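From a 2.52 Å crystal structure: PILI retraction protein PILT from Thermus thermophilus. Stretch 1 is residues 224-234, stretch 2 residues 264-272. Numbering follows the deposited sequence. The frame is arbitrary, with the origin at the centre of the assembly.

Stretch 1 (224-234) ALMAAQTGHLV
Stretch 2 264-272: VLLAESLLG

The only hydrogen bond across this largely apolar contact between two helix ends joins Gln229 to Glu268: Gln229 NE2 donates to Glu268 OE2 at 2.8 Å, with an N-H...O angle of 148°. Both CA-to-CB bonds point sideways, and the side chains reach each other by extension, Gln229 with chi1 and chi2 both t and chi3 48°, Glu268 with chi1 p, chi2 t and chi3 -42°. The same amide nitrogen, Gln229 NE2, lies 3.4 Å from Leu265 CD1, so the hydrogen bond borders the leucine packing directly.

The helices, through 224-229 and 264-269, both continue from earlier in the chain and run in the same general sense, their axes crossing at 47° and approaching to 9.3 Å. Backbones come closest where Gln229 CA lies 5.2 Å from Ser269 CA. At this point small side chains meet: Ala228 CB lies 3.9 Å from Ser269 CB, and Gln229 N is 4.0 Å from Ser269 CB. Ser269 (chi1 p) turns its hydroxyl back into its own helix, donating from OG to Leu265 O over a very short 2.5 Å, which satisfies this buried group without a partner across the contact.

One helical turn earlier, Leu225 (m, t) points toward Leu265 (t, p), with Leu225 CB 3.6 Å from Leu265 CD2, while Leu225 CD2 touches Leu266 CD1 at 3.9 Å. Met226, all three chi angles m, points its CB away yet curls back to place SD 4.0 Å from Leu265 CD1.

Beyond the helices the chains diverge. Gly231 breaks the first helix at phi/psi 136/-5, where a CB would jam against the preceding carbonyl oxygen; Leu270 leaves the second at -69/143. In the strands that follow, 233-234 and 270-272, Leu233 CA and Leu271 CA stand 9.4 Å apart, but Leu233 (t, p) and Leu271 (m, t) bridge the gap, CD1 to CD1, at 3.8 Å. The whole contact buries 411 Å², both sides summed.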

# COMPACT_ATOMS: atom_id res chain seq x y z
N ALA A 224 12.58 12.29 -2.61
CA ALA A 224 12.21 11.57 -1.40
C ALA A 224 13.45 11.21 -0.58
O ALA A 224 13.44 11.31 0.64
CB ALA A 224 11.43 10.34 -1.75
N LEU A 225 14.53 10.81 -1.25
CA LEU A 225 15.76 10.45 -0.54
C LEU A 225 16.32 11.66 0.17
O LEU A 225 16.69 11.57 1.36
CB LEU A 225 16.80 9.88 -1.49
CG LEU A 225 16.54 8.45 -1.97
CD1 LEU A 225 17.29 8.21 -3.26
CD2 LEU A 225 16.98 7.44 -0.94
N MET A 226 16.38 12.77 -0.57
CA MET A 226 16.88 14.04 -0.05
C MET A 226 16.07 14.52 1.17
O MET A 226 16.63 14.87 2.22
CB MET A 226 16.84 15.10 -1.15
CG MET A 226 17.82 14.85 -2.32
SD MET A 226 19.55 14.73 -1.76
CE MET A 226 19.79 16.36 -1.05
N ALA A 227 14.75 14.50 1.02
CA ALA A 227 13.84 14.81 2.10
C ALA A 227 14.18 13.98 3.34
O ALA A 227 14.21 14.50 4.46
CB ALA A 227 12.41 14.57 1.65
N ALA A 228 14.48 12.70 3.14
CA ALA A 228 14.87 11.80 4.23
C ALA A 228 16.25 12.17 4.79
O ALA A 228 16.51 12.04 5.97
CB ALA A 228 14.88 10.35 3.76
N GLN A 229 17.13 12.60 3.92
CA GLN A 229 18.48 12.99 4.31
C GLN A 229 18.45 14.24 5.15
O GLN A 229 19.24 14.42 6.06
CB GLN A 229 19.32 13.21 3.07
CG GLN A 229 20.78 13.36 3.35
CD GLN A 229 21.53 13.82 2.14
OE1 GLN A 229 21.12 14.77 1.46
NE2 GLN A 229 22.62 13.13 1.82
N THR A 230 17.52 15.12 4.79
CA THR A 230 17.36 16.42 5.40
C THR A 230 17.01 16.32 6.88
O THR A 230 17.45 17.13 7.71
CB THR A 230 16.29 17.21 4.65
OG1 THR A 230 16.83 17.63 3.40
CG2 THR A 230 15.80 18.42 5.45
N GLY A 231 16.24 15.30 7.22
CA GLY A 231 15.87 15.13 8.61
C GLY A 231 14.41 14.80 8.79
O GLY A 231 13.99 14.54 9.91
N HIS A 232 13.63 14.81 7.72
CA HIS A 232 12.23 14.39 7.82
C HIS A 232 12.12 12.88 7.82
O HIS A 232 12.99 12.20 7.27
CB HIS A 232 11.40 14.96 6.66
CG HIS A 232 11.57 16.43 6.46
ND1 HIS A 232 11.43 17.34 7.49
CD2 HIS A 232 11.89 17.14 5.36
CE1 HIS A 232 11.65 18.56 7.02
NE2 HIS A 232 11.92 18.46 5.73
N LEU A 233 11.08 12.36 8.45
CA LEU A 233 10.66 10.97 8.28
C LEU A 233 9.83 10.83 7.00
O LEU A 233 8.76 11.46 6.86
CB LEU A 233 9.86 10.47 9.48
CG LEU A 233 9.47 9.00 9.38
CD1 LEU A 233 10.70 8.10 9.42
CD2 LEU A 233 8.53 8.62 10.50
N VAL A 234 10.30 9.98 6.08
CA VAL A 234 9.64 9.78 4.80
C VAL A 234 9.14 8.34 4.65
O VAL A 234 9.90 7.37 4.83
CB VAL A 234 10.58 10.15 3.61
CG1 VAL A 234 9.87 10.02 2.29
CG2 VAL A 234 11.10 11.57 3.77
N VAL A 264 25.48 6.09 -1.53
CA VAL A 264 25.81 6.91 -0.37
C VAL A 264 24.52 7.51 0.17
O VAL A 264 24.21 7.37 1.36
CB VAL A 264 26.82 8.02 -0.71
CG1 VAL A 264 26.88 9.05 0.42
CG2 VAL A 264 28.21 7.42 -0.96
N LEU A 265 23.75 8.13 -0.71
CA LEU A 265 22.48 8.72 -0.33
C LEU A 265 21.53 7.67 0.22
O LEU A 265 20.92 7.87 1.28
CB LEU A 265 21.85 9.45 -1.52
CG LEU A 265 20.54 10.19 -1.28
CD1 LEU A 265 20.67 11.24 -0.19
CD2 LEU A 265 20.06 10.82 -2.58
N LEU A 266 21.42 6.54 -0.47
CA LEU A 266 20.50 5.50 -0.01
C LEU A 266 20.93 4.93 1.34
O LEU A 266 20.11 4.84 2.27
CB LEU A 266 20.38 4.40 -1.06
CG LEU A 266 19.42 3.24 -0.73
CD1 LEU A 266 18.04 3.73 -0.33
CD2 LEU A 266 19.33 2.32 -1.91
N ALA A 267 22.21 4.59 1.48
CA ALA A 267 22.70 3.97 2.71
C ALA A 267 22.49 4.84 3.95
O ALA A 267 22.13 4.33 5.02
CB ALA A 267 24.17 3.61 2.57
N GLU A 268 22.69 6.15 3.83
CA GLU A 268 22.66 6.97 5.05
C GLU A 268 21.23 7.33 5.48
O GLU A 268 20.95 7.42 6.68
CB GLU A 268 23.53 8.22 4.88
CG GLU A 268 23.01 9.31 3.94
CD GLU A 268 23.97 10.51 3.87
OE1 GLU A 268 24.50 10.95 4.92
OE2 GLU A 268 24.20 11.02 2.74
N SER A 269 20.32 7.47 4.51
CA SER A 269 18.93 7.84 4.83
C SER A 269 17.91 6.67 4.98
O SER A 269 16.81 6.87 5.49
CB SER A 269 18.42 8.82 3.77
OG SER A 269 18.80 8.39 2.47
N LEU A 270 18.26 5.46 4.56
CA LEU A 270 17.34 4.32 4.73
C LEU A 270 17.19 3.93 6.20
O LEU A 270 18.16 3.98 6.96
CB LEU A 270 17.81 3.12 3.92
CG LEU A 270 16.82 1.96 3.76
CD1 LEU A 270 15.50 2.46 3.19
CD2 LEU A 270 17.38 0.86 2.88
N LEU A 271 15.98 3.54 6.59
CA LEU A 271 15.69 3.05 7.95
C LEU A 271 15.28 1.60 7.98
O LEU A 271 15.63 0.84 8.88
CB LEU A 271 14.56 3.84 8.58
CG LEU A 271 14.83 5.27 8.95
CD1 LEU A 271 13.64 5.75 9.75
CD2 LEU A 271 16.09 5.35 9.76
N GLY A 272 14.47 1.24 6.99
CA GLY A 272 13.86 -0.07 6.92
C GLY A 272 13.15 -0.27 5.59
O GLY A 272 12.69 0.69 4.95